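Local coordinates for protein NDP-rhamnosyltransferase (Saccharopolyspora spinosa, PDB 3TSA) that is a glycosyltransferase of the GT-B fold, built from two Rossmann-like domains that face each other across a cleft, at residues M228-N231 with A232-P235; E276-L280 with N281-R285. One frame throughout, in Å; residues are numbered along the deposited sequence.

Contact 1. Residues M228-N231 with A232-P235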
ATOM      1  N   MET A 228       8.303  11.785  15.318  1.00 22.40           N
ATOM      2  CA  MET A 228       9.386  12.800  15.099  1.00 21.94           C
ATOM      3  C   MET A 228       9.210  13.956  16.069  1.00 21.11           C
ATOM      4  O   MET A 228      10.196  14.410  16.609  1.00 18.71           O
ATOM      5  CB  MET A 228       9.483  13.365  13.666  1.00 24.21           C
ATOM      6  CG  MET A 228       9.948  12.466  12.545  1.00 31.69           C
ATOM      7  SD  MET A 228      11.605  11.754  12.561  1.00 47.42           S
ATOM      8  CE  MET A 228      12.634  13.263  12.619  1.00 44.79           C
ATOM      9  N   VAL A 229       7.983  14.424  16.212  1.00 21.45           N
ATOM     10  CA  VAL A 229       7.685  15.529  17.121  1.00 21.82           C
ATOM     11  C   VAL A 229       8.090  15.183  18.560  1.00 20.01           C
ATOM     12  O   VAL A 229       8.847  15.917  19.113  1.00 18.99           O
ATOM     13  CB  VAL A 229       6.221  15.989  17.041  1.00 23.69           C
ATOM     14  CG1 VAL A 229       5.968  17.130  18.078  1.00 28.18           C
ATOM     15  CG2 VAL A 229       5.926  16.541  15.620  1.00 27.17           C
ATOM     16  N   LEU A 230       7.659  14.047  19.100  1.00 18.46           N
ATOM     17  CA  LEU A 230       7.977  13.672  20.500  1.00 17.58           C
ATOM     18  C   LEU A 230       9.430  13.335  20.735  1.00 18.73           C
ATOM     19  O   LEU A 230       9.950  13.564  21.835  1.00 18.26           O
ATOM     20  CB  LEU A 230       7.048  12.547  21.035  1.00 18.67           C
ATOM     21  CG  LEU A 230       5.555  12.887  21.026  1.00 19.82           C
ATOM     22  CD1 LEU A 230       4.774  11.609  21.375  1.00 19.07           C
ATOM     23  CD2 LEU A 230       5.343  14.040  22.064  1.00 21.17           C
ATOM     24  N   ASN A 231      10.082  12.747  19.714  1.00 18.93           N
ATOM     25  CA  ASN A 231      11.547  12.610  19.741  1.00 20.35           C
ATOM     26  C   ASN A 231      12.207  13.959  19.943  1.00 20.90           C
ATOM     27  O   ASN A 231      13.221  14.085  20.624  1.00 22.11           O
ATOM     28  CB  ASN A 231      12.084  11.911  18.475  1.00 20.39           C
ATOM     29  CG  ASN A 231      11.853  10.400  18.531  1.00 23.56           C
ATOM     30  OD1 ASN A 231      11.392   9.901  19.549  1.00 25.72           O
ATOM     31  ND2 ASN A 231      12.160   9.676  17.429  1.00 26.75           N
ATOM     32  N   ALA A 232      11.641  14.976  19.314  1.00 19.37           N
ATOM     33  CA  ALA A 232      12.250  16.300  19.375  1.00 20.58           C
ATOM     34  C   ALA A 232      11.916  17.024  20.700  1.00 19.10           C
ATOM     35  O   ALA A 232      12.778  17.652  21.308  1.00 21.11           O
ATOM     36  CB  ALA A 232      11.826  17.148  18.138  1.00 18.39           C
ATOM     37  N   THR A 233      10.645  16.966  21.101  1.00 18.15           N
ATOM     38  CA  THR A 233      10.097  17.757  22.196  1.00 16.90           C
ATOM     39  C   THR A 233      10.305  17.127  23.601  1.00 16.03           C
ATOM     40  O   THR A 233      10.305  17.852  24.595  1.00 19.55           O
ATOM     41  CB  THR A 233       8.575  17.983  22.029  1.00 17.78           C
ATOM     42  OG1 THR A 233       7.877  16.723  22.025  1.00 15.17           O
ATOM     43  CG2 THR A 233       8.234  18.820  20.749  1.00 17.23           C
ATOM     44  N   GLY A 234      10.407  15.815  23.667  1.00 17.68           N
ATOM     45  CA  GLY A 234      10.251  15.156  24.958  1.00 19.03           C
ATOM     46  C   GLY A 234       8.775  15.076  25.331  1.00 19.02           C
ATOM     47  O   GLY A 234       7.903  15.419  24.506  1.00 19.22           O
ATOM     48  N   PRO A 235       8.471  14.658  26.579  1.00 20.02           N
ATOM     49  CA  PRO A 235       7.082  14.376  26.941  1.00 17.97           C
ATOM     50  C   PRO A 235       6.205  15.625  27.064  1.00 18.03           C
ATOM     51  O   PRO A 235       4.956  15.505  27.097  1.00 16.71           O
ATOM     52  CB  PRO A 235       7.172  13.683  28.292  1.00 19.83           C
ATOM     53  CG  PRO A 235       8.665  13.560  28.594  1.00 22.70           C
ATOM     54  CD  PRO A 235       9.482  14.150  27.538  1.00 22.82           C
TER
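The flat groups where V229 and T233 meet are peptide carbonyls, approached in different ways. T233 N reaches V229 O at 2.9 Å almost in line with the carbonyl bond (C=O...N angle 160°), whereas A232 N comes to M228 O, and G234 N to L230 O, from positions tilted about 30° out of the respective carbonyl planes. A232 N also makes a weak second bond to V229 O at 3.0 Å, so this oxygen serves as acceptor for two successive amides. The hydroxyl of T233 adds a polar group beside it: OG1 lies 3.2 Å from V229 O and 2.8 Å from G234 O, which places the single hydroxyl proton within range of two acceptors. With T233 chi1 at 61°, OG1 sits between its own backbone N and carbonyl carbon, where it faces the helix and lies against L230, 3.4 Å from L230 CA and 3.7 Å from L230 CD2. The other branch, T233 CG2, turns to V229 and meets its CG1 at 3.9 Å, one methyl against another along the helix surface.

G234 N, bonded to L230 O at 2.9 Å, closes the last helical turn. G234 is also where the chain departs from the helix, with a positive phi. This 5→1 bond and G234 at C' make the end a C-cap of the alpha-L type; P235 has no N-H to give, so the further bond of a Schellman motif is excluded.

Helix 227-233 follows strand 219-224 and precedes helix 236-246 in the chain, in the crossover to the neighbouring parallel strand 251-256. Side chains of the segment touch loops: M228 on Y11, V229 on Y315, N231 on H261 and T233 on Q314.

Contact 2. Residues E276-L280 with N281-R285; sequences ESVPL and NLFLR
L280 O is gripped by two backbone amides. L284 N lies 2.9 Å from it with a C=O...N angle of 173°, nearly straight on, while F283 N, 3.1 Å from L280 O, stands well above the carbonyl plane. One residue earlier in the chain, L282 N takes P279 O at 2.9 Å, again from above the plane. The result is two overlapping four-residue turns, beginning at P279 and L280, with the i+4 bond from L284 N added to the second, and the chain coils back on itself.

The F283 ring is placed against the start of this coil. Its chi1 of 66° sets CG between the backbone N and the carbonyl carbon, which brings one face under L280 O, offset toward the rim and 3.8 Å from the plane, and leaves V278 O in the ring plane at the edge, 3.6 Å from F283 CE2. V278 CG1 meets the CD2-CE2 bond of the ring, 3.7 Å from F283 CD2, and L280 CD1 approaches F283 CZ at the far end. Two apolar pairs run alongside each other: P279 CD with L282 CD1 (3.7 Å), and L280 CG with L284 CD2 (3.8 Å).

L280, F283 and L284 all reach C222 on strand 219-224, and W211 meets the F283 ring at an inclined angle. P279 and L282 pack on T50 of the second subunit, whose E31 forms a salt bridge with R285. These residues lie in the connection from the outermost strand 272-274 to strand 289-292, which passes over two intervening parallel strands; this long crossover, with strand order 3-2-1-4, is characteristic of a Rossmann-like domain.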
ATOM      1  N   GLU A 276      -4.084   1.523  20.414  1.00 24.57           N
ATOM      2  CA  GLU A 276      -3.053   0.528  20.125  1.00 28.26           C
ATOM      3  C   GLU A 276      -2.552   0.585  18.680  1.00 26.70           C
ATOM      4  O   GLU A 276      -2.908  -0.280  17.891  1.00 29.71           O
ATOM      5  CB  GLU A 276      -3.607  -0.878  20.435  1.00 29.21           C
ATOM      6  CG  GLU A 276      -3.481  -1.293  21.889  1.00 32.96           C
ATOM      7  CD  GLU A 276      -2.030  -1.513  22.290  1.00 35.83           C
ATOM      8  OE1 GLU A 276      -1.553  -0.749  23.170  1.00 40.53           O
ATOM      9  OE2 GLU A 276      -1.347  -2.373  21.683  1.00 33.18           O
ATOM     10  N   SER A 277      -1.793   1.609  18.330  1.00 25.77           N
ATOM     11  CA  SER A 277      -1.253   1.798  16.932  1.00 25.07           C
ATOM     12  C   SER A 277      -2.410   1.799  15.910  1.00 23.74           C
ATOM     13  O   SER A 277      -2.446   1.014  14.969  1.00 24.01           O
ATOM     14  CB  SER A 277      -0.224   0.731  16.561  1.00 26.09           C
ATOM     15  OG  SER A 277       0.988   0.989  17.216  1.00 29.26           O
ATOM     16  N   VAL A 278      -3.393   2.651  16.130  1.00 20.50           N
ATOM     17  CA  VAL A 278      -4.614   2.581  15.334  1.00 19.17           C
ATOM     18  C   VAL A 278      -4.633   3.831  14.453  1.00 19.74           C
ATOM     19  O   VAL A 278      -4.670   4.935  14.979  1.00 19.08           O
ATOM     20  CB  VAL A 278      -5.926   2.654  16.201  1.00 17.70           C
ATOM     21  CG1 VAL A 278      -7.187   2.676  15.233  1.00 17.02           C
ATOM     22  CG2 VAL A 278      -6.033   1.481  17.179  1.00 20.30           C
ATOM     23  N   PRO A 279      -4.640   3.659  13.119  1.00 19.20           N
ATOM     24  CA  PRO A 279      -4.704   4.774  12.155  1.00 19.39           C
ATOM     25  C   PRO A 279      -5.844   5.728  12.508  1.00 19.43           C
ATOM     26  O   PRO A 279      -7.011   5.301  12.654  1.00 18.82           O
ATOM     27  CB  PRO A 279      -5.056   4.031  10.840  1.00 19.39           C
ATOM     28  CG  PRO A 279      -4.223   2.784  10.957  1.00 20.53           C
ATOM     29  CD  PRO A 279      -4.459   2.365  12.431  1.00 18.75           C
ATOM     30  N   LEU A 280      -5.495   7.017  12.621  1.00 18.42           N
ATOM     31  CA  LEU A 280      -6.442   8.024  13.017  1.00 21.25           C
ATOM     32  C   LEU A 280      -7.777   7.964  12.290  1.00 20.28           C
ATOM     33  O   LEU A 280      -8.841   8.114  12.867  1.00 19.38           O
ATOM     34  CB  LEU A 280      -5.747   9.346  12.713  1.00 21.60           C
ATOM     35  CG  LEU A 280      -5.915  10.375  13.754  1.00 29.37           C
ATOM     36  CD1 LEU A 280      -5.358   9.758  15.012  1.00 31.34           C
ATOM     37  CD2 LEU A 280      -5.161  11.626  13.226  1.00 30.86           C
ATOM     38  N   ASN A 281      -7.733   7.777  10.986  1.00 18.60           N
ATOM     39  CA  ASN A 281      -8.918   7.886  10.210  1.00 19.75           C
ATOM     40  C   ASN A 281      -9.935   6.803  10.522  1.00 19.21           C
ATOM     41  O   ASN A 281     -11.109   6.947  10.226  1.00 20.66           O
ATOM     42  CB  ASN A 281      -8.498   7.884   8.712  1.00 20.13           C
ATOM     43  CG  ASN A 281      -8.125   6.536   8.226  1.00 24.31           C
ATOM     44  OD1 ASN A 281      -6.941   6.180   8.147  1.00 31.83           O
ATOM     45  ND2 ASN A 281      -9.132   5.750   7.889  1.00 22.60           N
ATOM     46  N   LEU A 282      -9.502   5.712  11.149  1.00 20.55           N
ATOM     47  CA  LEU A 282     -10.432   4.636  11.500  1.00 18.19           C
ATOM     48  C   LEU A 282     -11.434   5.042  12.593  1.00 20.06           C
ATOM     49  O   LEU A 282     -12.544   4.486  12.654  1.00 20.91           O
ATOM     50  CB  LEU A 282      -9.634   3.393  11.920  1.00 18.59           C
ATOM     51  CG  LEU A 282      -8.762   2.806  10.798  1.00 18.94           C
ATOM     52  CD1 LEU A 282      -7.935   1.600  11.267  1.00 19.21           C
ATOM     53  CD2 LEU A 282      -9.718   2.429   9.610  1.00 19.09           C
ATOM     54  N   PHE A 283     -11.105   6.033  13.419  1.00 16.27           N
ATOM     55  CA  PHE A 283     -11.994   6.396  14.536  1.00 16.38           C
ATOM     56  C   PHE A 283     -12.204   7.892  14.710  1.00 15.58           C
ATOM     57  O   PHE A 283     -13.014   8.343  15.534  1.00 15.39           O
ATOM     58  CB  PHE A 283     -11.449   5.837  15.844  1.00 16.56           C
ATOM     59  CG  PHE A 283     -10.128   6.454  16.264  1.00 14.90           C
ATOM     60  CD1 PHE A 283     -10.089   7.628  16.990  1.00 14.90           C
ATOM     61  CD2 PHE A 283      -8.941   5.809  15.972  1.00 15.39           C
ATOM     62  CE1 PHE A 283      -8.855   8.160  17.421  1.00 14.00           C
ATOM     63  CE2 PHE A 283      -7.730   6.328  16.351  1.00 15.41           C
ATOM     64  CZ  PHE A 283      -7.684   7.542  17.071  1.00 16.86           C
ATOM     65  N   LEU A 284     -11.469   8.695  13.958  1.00 17.14           N
ATOM     66  CA  LEU A 284     -11.539  10.105  14.208  1.00 17.15           C
ATOM     67  C   LEU A 284     -12.935  10.736  14.014  1.00 16.52           C
ATOM     68  O   LEU A 284     -13.274  11.737  14.676  1.00 15.79           O
ATOM     69  CB  LEU A 284     -10.440  10.829  13.421  1.00 17.34           C
ATOM     70  CG  LEU A 284      -9.946  12.120  14.034  1.00 17.91           C
ATOM     71  CD1 LEU A 284      -9.426  12.105  15.526  1.00 17.50           C
ATOM     72  CD2 LEU A 284      -8.880  12.728  13.123  1.00 17.52           C
ATOM     73  N   ARG A 285     -13.773  10.188  13.133  1.00 18.12           N
ATOM     74  CA  ARG A 285     -15.115  10.743  12.988  1.00 19.48           C
ATOM     75  C   ARG A 285     -15.946  10.730  14.290  1.00 19.62           C
ATOM     76  O   ARG A 285     -16.940  11.476  14.429  1.00 21.29           O
ATOM     77  CB  ARG A 285     -15.837   9.961  11.893  1.00 18.67           C
ATOM     78  CG  ARG A 285     -15.281  10.272  10.553  1.00 25.63           C
ATOM     79  CD  ARG A 285     -15.971   9.267   9.554  1.00 26.00           C
ATOM     80  NE  ARG A 285     -15.434   9.330   8.170  1.00 31.26           N
ATOM     81  CZ  ARG A 285     -14.277   8.787   7.746  1.00 34.68           C
ATOM     82  NH1 ARG A 285     -13.455   8.148   8.572  1.00 26.30           N
ATOM     83  NH2 ARG A 285     -13.888   8.921   6.451  1.00 33.28           N
TER

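How the contacts relate
Both contacts belong to the same Rossmann-like half of the molecule, yet they do not touch: their centres are 21 Å apart and their nearest atoms about 12 Å. Strand 219-224 relates them, since helix 227-233 of contact 1 follows it in the chain, whereas leucines and the phenylalanine of contact 2 pack on it. Contact 1 is a surface contact in which backbone bonds and one threonine hydroxyl dominate and a glycine marks the helix end. Contact 2 is partly buried, with backbone turns beside an apolar cluster around an aromatic ring. Only contact 2 reaches the second subunit; no other chain of the assembly touches contact 1.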